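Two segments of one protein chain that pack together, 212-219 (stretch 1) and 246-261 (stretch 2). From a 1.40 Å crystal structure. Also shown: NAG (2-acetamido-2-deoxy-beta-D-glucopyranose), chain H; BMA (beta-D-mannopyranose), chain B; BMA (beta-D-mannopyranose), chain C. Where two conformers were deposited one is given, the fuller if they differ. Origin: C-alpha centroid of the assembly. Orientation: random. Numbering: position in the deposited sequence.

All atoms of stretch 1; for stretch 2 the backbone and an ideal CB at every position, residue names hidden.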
# COMPACT_ATOMS: atom_id res chain seq x y z
N GLY A 212 20.57 3.23 -11.65
CA GLY A 212 19.85 2.64 -12.76
C GLY A 212 20.43 3.05 -14.13
O GLY A 212 21.61 3.42 -14.25
N ASP A 213 19.53 3.05 -15.10
CA ASP A 213 19.93 3.33 -16.51
C ASP A 213 19.50 4.71 -16.99
O ASP A 213 19.55 4.95 -18.22
CB ASP A 213 19.41 2.27 -17.43
CG ASP A 213 17.90 2.22 -17.67
OD1 ASP A 213 17.16 2.95 -16.95
OD2 ASP A 213 17.45 1.47 -18.59
N GLY A 214 19.02 5.55 -16.05
CA GLY A 214 18.67 6.90 -16.54
C GLY A 214 17.29 7.00 -17.14
O GLY A 214 16.93 8.16 -17.52
N ALA A 215 16.47 5.95 -17.20
CA ALA A 215 15.09 6.13 -17.70
C ALA A 215 14.33 7.08 -16.75
O ALA A 215 14.71 7.19 -15.55
CB ALA A 215 14.41 4.73 -17.76
N TYR A 216 13.21 7.68 -17.21
CA TYR A 216 12.45 8.59 -16.38
C TYR A 216 12.15 8.16 -14.94
O TYR A 216 12.41 8.99 -14.06
CB TYR A 216 11.16 9.17 -17.02
CG TYR A 216 10.59 10.36 -16.17
CD1 TYR A 216 11.15 11.64 -16.14
CD2 TYR A 216 9.46 10.23 -15.41
CE1 TYR A 216 10.57 12.65 -15.40
CE2 TYR A 216 8.87 11.16 -14.60
CZ TYR A 216 9.43 12.42 -14.61
OH TYR A 216 8.98 13.54 -13.87
N PRO A 217 11.75 6.93 -14.65
CA PRO A 217 11.48 6.58 -13.25
C PRO A 217 12.72 6.72 -12.38
O PRO A 217 12.54 6.84 -11.13
CB PRO A 217 11.03 5.10 -13.36
CG PRO A 217 10.41 5.04 -14.77
CD PRO A 217 11.38 5.87 -15.61
N TYR A 218 13.97 6.54 -12.89
CA TYR A 218 15.15 6.75 -12.04
C TYR A 218 15.48 8.26 -11.83
O TYR A 218 16.33 8.48 -10.95
CB TYR A 218 16.34 6.06 -12.73
CG TYR A 218 16.38 4.49 -12.69
CD1 TYR A 218 16.57 3.90 -11.42
CD2 TYR A 218 16.23 3.71 -13.81
CE1 TYR A 218 16.63 2.50 -11.36
CE2 TYR A 218 16.31 2.31 -13.76
CZ TYR A 218 16.48 1.74 -12.48
OH TYR A 218 16.57 0.32 -12.41
N THR A 219 14.91 9.16 -12.62
CA THR A 219 15.31 10.59 -12.45
C THR A 219 14.57 11.22 -11.28
O THR A 219 13.77 10.53 -10.60
CB THR A 219 15.09 11.37 -13.76
OG1 THR A 219 15.86 10.82 -14.86
CG2 THR A 219 15.48 12.83 -13.69
N UNK A 246 2.83 2.40 -18.06
CA UNK A 246 2.53 3.79 -17.76
C UNK A 246 3.83 4.60 -17.81
O UNK A 246 3.79 5.85 -17.89
CB UNK A 246 1.85 3.92 -16.39
N UNK A 247 4.98 3.89 -17.70
CA UNK A 247 6.23 4.65 -17.53
C UNK A 247 7.09 4.72 -18.81
O UNK A 247 8.18 5.32 -18.81
CB UNK A 247 7.05 4.02 -16.40
N UNK A 248 6.62 4.06 -19.88
CA UNK A 248 7.40 4.19 -21.15
C UNK A 248 8.58 3.27 -21.22
O UNK A 248 9.54 3.54 -22.00
CB UNK A 248 7.90 5.63 -21.33
N UNK A 249 8.63 2.18 -20.42
CA UNK A 249 9.77 1.26 -20.46
C UNK A 249 9.31 -0.10 -20.97
O UNK A 249 8.11 -0.35 -21.02
CB UNK A 249 10.41 1.13 -19.08
N UNK A 250 10.21 -1.01 -21.29
CA UNK A 250 9.77 -2.37 -21.70
C UNK A 250 9.62 -3.26 -20.44
O UNK A 250 10.01 -2.84 -19.33
CB UNK A 250 10.77 -2.99 -22.68
N UNK A 251 9.02 -4.44 -20.61
CA UNK A 251 8.80 -5.28 -19.45
C UNK A 251 10.06 -5.82 -18.85
O UNK A 251 10.24 -5.94 -17.60
CB UNK A 251 7.88 -6.45 -19.82
N UNK A 252 11.09 -6.25 -19.62
CA UNK A 252 12.32 -6.84 -19.10
C UNK A 252 13.20 -5.87 -18.32
O UNK A 252 13.93 -6.32 -17.42
CB UNK A 252 13.13 -7.42 -20.26
N UNK A 253 12.99 -4.57 -18.53
CA UNK A 253 13.63 -3.50 -17.73
C UNK A 253 13.23 -3.62 -16.25
O UNK A 253 13.89 -3.14 -15.36
CB UNK A 253 13.24 -2.12 -18.27
N UNK A 254 12.09 -4.25 -15.95
CA UNK A 254 11.62 -4.40 -14.56
C UNK A 254 12.55 -5.22 -13.70
O UNK A 254 12.58 -4.99 -12.47
CB UNK A 254 10.23 -5.04 -14.54
N UNK A 255 13.32 -6.16 -14.28
CA UNK A 255 14.24 -6.95 -13.45
C UNK A 255 15.31 -6.06 -12.84
O UNK A 255 15.62 -6.19 -11.64
CB UNK A 255 14.89 -8.06 -14.27
N UNK A 256 15.92 -5.15 -13.64
CA UNK A 256 16.92 -4.23 -13.09
C UNK A 256 16.32 -3.26 -12.05
O UNK A 256 16.97 -2.85 -11.09
CB UNK A 256 17.57 -3.43 -14.23
N UNK A 257 15.05 -2.80 -12.30
CA UNK A 257 14.35 -1.97 -11.31
C UNK A 257 14.23 -2.67 -9.94
O UNK A 257 14.50 -2.03 -8.89
CB UNK A 257 12.96 -1.61 -11.83
N UNK A 258 13.87 -3.97 -9.94
CA UNK A 258 13.84 -4.70 -8.66
C UNK A 258 15.24 -4.77 -8.06
O UNK A 258 15.42 -4.57 -6.84
CB UNK A 258 13.28 -6.11 -8.85
N UNK A 259 16.27 -5.16 -8.88
CA UNK A 259 17.62 -5.34 -8.33
C UNK A 259 18.18 -4.02 -7.72
O UNK A 259 18.80 -4.08 -6.65
CB UNK A 259 18.56 -5.85 -9.43
N UNK A 260 18.01 -2.87 -8.41
CA UNK A 260 18.57 -1.63 -7.85
C UNK A 260 17.87 -1.21 -6.55
O UNK A 260 18.53 -0.71 -5.63
CB UNK A 260 18.46 -0.50 -8.88
N UNK A 261 16.55 -1.41 -6.46
CA UNK A 261 15.85 -1.03 -5.22
C UNK A 261 16.22 -2.00 -4.07
O UNK A 261 16.45 -1.51 -2.96
CB UNK A 261 14.34 -1.03 -5.45
C1 NAG H . 14.50 -3.52 -23.62
C2 NAG H . 15.21 -4.49 -24.51
C3 NAG H . 16.66 -4.72 -24.15
C4 NAG H . 17.26 -3.38 -23.66
C5 NAG H . 16.47 -2.82 -22.44
C6 NAG H . 17.08 -1.52 -21.96
C7 NAG H . 13.44 -6.11 -25.27
C8 NAG H . 13.06 -7.55 -25.24
N2 NAG H . 14.53 -5.81 -24.52
O3 NAG H . 17.32 -5.23 -25.32
O4 NAG H . 18.62 -3.56 -23.21
O5 NAG H . 15.14 -2.55 -22.81
O6 NAG H . 16.30 -0.82 -21.08
O7 NAG H . 12.88 -5.31 -25.88
C1 BMA B . 3.51 9.89 -16.08
C2 BMA B . 3.82 8.67 -15.19
C3 BMA B . 2.54 7.90 -14.79
C4 BMA B . 1.52 8.87 -14.18
C5 BMA B . 1.28 10.08 -15.15
C6 BMA B . 0.17 11.03 -14.77
O1 BMA B . 4.71 10.64 -16.30
O2 BMA B . 4.51 9.11 -14.01
O3 BMA B . 2.95 6.97 -13.76
O4 BMA B . 0.26 8.29 -13.97
O5 BMA B . 2.58 10.74 -15.30
O6 BMA B . 0.45 11.99 -13.76
C1 BMA C . 0.04 7.69 -12.71
C2 BMA C . -1.49 7.57 -12.57
C3 BMA C . -1.85 6.80 -11.30
C4 BMA C . -1.05 5.50 -11.22
C5 BMA C . 0.45 5.71 -11.42
C6 BMA C . 1.19 4.34 -11.68
O2 BMA C . -2.05 6.88 -13.70
O3 BMA C . -3.22 6.54 -11.17
O4 BMA C . -1.33 4.91 -9.94
O5 BMA C . 0.65 6.36 -12.74
O6 BMA C . 2.55 4.79 -11.67

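Position 246 lies out of reach of stretch 1, so the contact sets no preference there; the residue is Ser 246. Position 247 is different: its CB points toward stretch 1 and sits 3.9 Å from Pro 217 CG. A proline ring offers only carbon, so any sizeable apolar or aromatic side chain would suit. It is Trp 247, whose CE3 lies 3.7 Å from Pro 217 CG.

Position 248 has phi 82 and psi 20, where a CB would jam against the preceding carbonyl O. The backbone alone calls for glycine, and Gly 248 follows the helix end. At 249 the CB points toward stretch 1 with nothing close; a small or branched side chain could reach the methyl of Ala 215. Thr 249 does so, CG2 to Ala 215 CB at 4.2 Å.

Position 250 is out of reach, but it precedes a turn into a helix and lies near the NAG, so a capping, glycan-bearing asparagine fits. In Asn 250, OD1 accepts from the backbone N of 253 at 2.9 Å, and ND2 is bonded to NAG C1. Positions 251 and 252, also out of reach, are Tyr 251 and Thr 252.

Position 253 points toward stretch 1, yet its CB has nothing within 5.5 Å. Ahead lie the carboxylate of Asp 213, Ala 215, Pro 217 and the Tyr 218 ring. A long side chain is needed; arginine or lysine could answer the charge, but a large aromatic with a donor also answers the carbon. Trp 253 does both: NE1 donates to Asp 213 OD1 (3.2 Å), CH2 meets Pro 217 CG at 3.8 Å, and CZ2 meets Tyr 218 CE2 at 3.6 Å.

At 254 a CB would point away and be crowded by Tyr 251 O at 3.2 Å, so glycine suits: Gly 254. Position 255, out of reach, holds Asn 255. At 256 the ideal CB would stand 4.3 Å from Tyr 218 OH with room to spare, so alanine would also suit; it is Gly 256.

Position 257 points sideways, its CB 4.1 Å from Tyr 218 OH. A flat or long apolar side chain could turn back to the tyrosine face and Pro 217. Trp 257 turns its edge to that face, CE3 to Tyr 218 CZ at 3.5 Å, and brings CH2 within 3.6 Å of Pro 217 CB.

Positions 258 and 259 make no contact: Ile 258, Gln 259. At 260 the CB points toward stretch 1, 4.1 Å from Tyr 218 OH; a short polar or small apolar residue fits. Thr 260 places OG1 3.2 Å from Tyr 218 OH and CG2 4.3 Å from Gly 212 CA. At 261 the CB points sideways with nothing of stretch 1 within 5.5 Å, so the contact asks little; His 261 donates from ND1 to Trp 257 O at 2.7 Å.

Stretch 2 246-261: SWGTNYTWGNGWIQTH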
# COMPACT_ATOMS: atom_id res chain seq x y z
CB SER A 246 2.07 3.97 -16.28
OG SER A 246 0.78 3.42 -16.15
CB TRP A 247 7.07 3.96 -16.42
CG TRP A 247 6.43 4.04 -15.05
CD1 TRP A 247 5.35 4.82 -14.67
CD2 TRP A 247 6.91 3.43 -13.84
NE1 TRP A 247 5.10 4.68 -13.30
CE2 TRP A 247 6.04 3.81 -12.79
CE3 TRP A 247 7.95 2.51 -13.58
CZ2 TRP A 247 6.22 3.34 -11.47
CZ3 TRP A 247 8.17 2.09 -12.26
CH2 TRP A 247 7.29 2.52 -11.24
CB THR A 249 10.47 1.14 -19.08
OG1 THR A 249 9.46 0.63 -18.19
CG2 THR A 249 10.95 2.45 -18.51
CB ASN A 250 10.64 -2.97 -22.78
CG ASN A 250 12.01 -3.25 -22.31
OD1 ASN A 250 12.35 -3.62 -21.21
ND2 ASN A 250 13.00 -3.11 -23.25
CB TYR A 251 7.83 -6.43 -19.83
CG TYR A 251 6.43 -5.97 -20.18
CD1 TYR A 251 5.68 -5.10 -19.40
CD2 TYR A 251 5.80 -6.42 -21.38
CE1 TYR A 251 4.42 -4.68 -19.73
CE2 TYR A 251 4.54 -6.02 -21.68
CZ TYR A 251 3.80 -5.19 -20.89
OH TYR A 251 2.53 -4.79 -21.24
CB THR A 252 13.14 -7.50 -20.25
OG1 THR A 252 13.35 -6.42 -21.21
CG2 THR A 252 12.39 -8.58 -20.97
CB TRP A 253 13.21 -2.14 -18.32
CG TRP A 253 13.56 -0.88 -17.56
CD1 TRP A 253 14.66 -0.10 -17.78
CD2 TRP A 253 12.79 -0.20 -16.51
NE1 TRP A 253 14.63 0.99 -16.94
CE2 TRP A 253 13.50 0.95 -16.14
CE3 TRP A 253 11.58 -0.53 -15.88
CZ2 TRP A 253 13.06 1.81 -15.14
CZ3 TRP A 253 11.10 0.35 -14.89
CH2 TRP A 253 11.85 1.49 -14.53
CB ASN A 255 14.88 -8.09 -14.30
CG ASN A 255 13.76 -9.02 -14.74
OD1 ASN A 255 13.11 -9.75 -13.96
ND2 ASN A 255 13.38 -9.00 -16.05
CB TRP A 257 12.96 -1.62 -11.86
CG TRP A 257 12.12 -0.69 -11.04
CD1 TRP A 257 11.00 -1.02 -10.29
CD2 TRP A 257 12.25 0.74 -10.90
NE1 TRP A 257 10.46 0.09 -9.67
CE2 TRP A 257 11.21 1.19 -10.07
CE3 TRP A 257 13.15 1.69 -11.42
CZ2 TRP A 257 11.01 2.55 -9.77
CZ3 TRP A 257 12.99 3.03 -11.09
CH2 TRP A 257 11.92 3.45 -10.28
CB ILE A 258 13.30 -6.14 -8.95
CG1 ILE A 258 11.82 -6.07 -9.41
CG2 ILE A 258 13.45 -7.01 -7.70
CD1 ILE A 258 11.40 -7.38 -10.13
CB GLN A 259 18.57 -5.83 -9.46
CG GLN A 259 18.19 -7.24 -9.93
CD GLN A 259 18.94 -7.66 -11.20
OE1 GLN A 259 19.24 -6.87 -12.06
NE2 GLN A 259 19.18 -8.98 -11.22
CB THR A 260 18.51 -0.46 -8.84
OG1 THR A 260 17.18 -0.28 -9.35
CG2 THR A 260 19.44 -0.68 -10.06
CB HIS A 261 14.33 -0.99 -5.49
CG HIS A 261 13.95 0.25 -6.21
ND1 HIS A 261 14.08 0.35 -7.61
CD2 HIS A 261 13.52 1.48 -5.80
CE1 HIS A 261 13.73 1.60 -7.97
NE2 HIS A 261 13.38 2.31 -6.92
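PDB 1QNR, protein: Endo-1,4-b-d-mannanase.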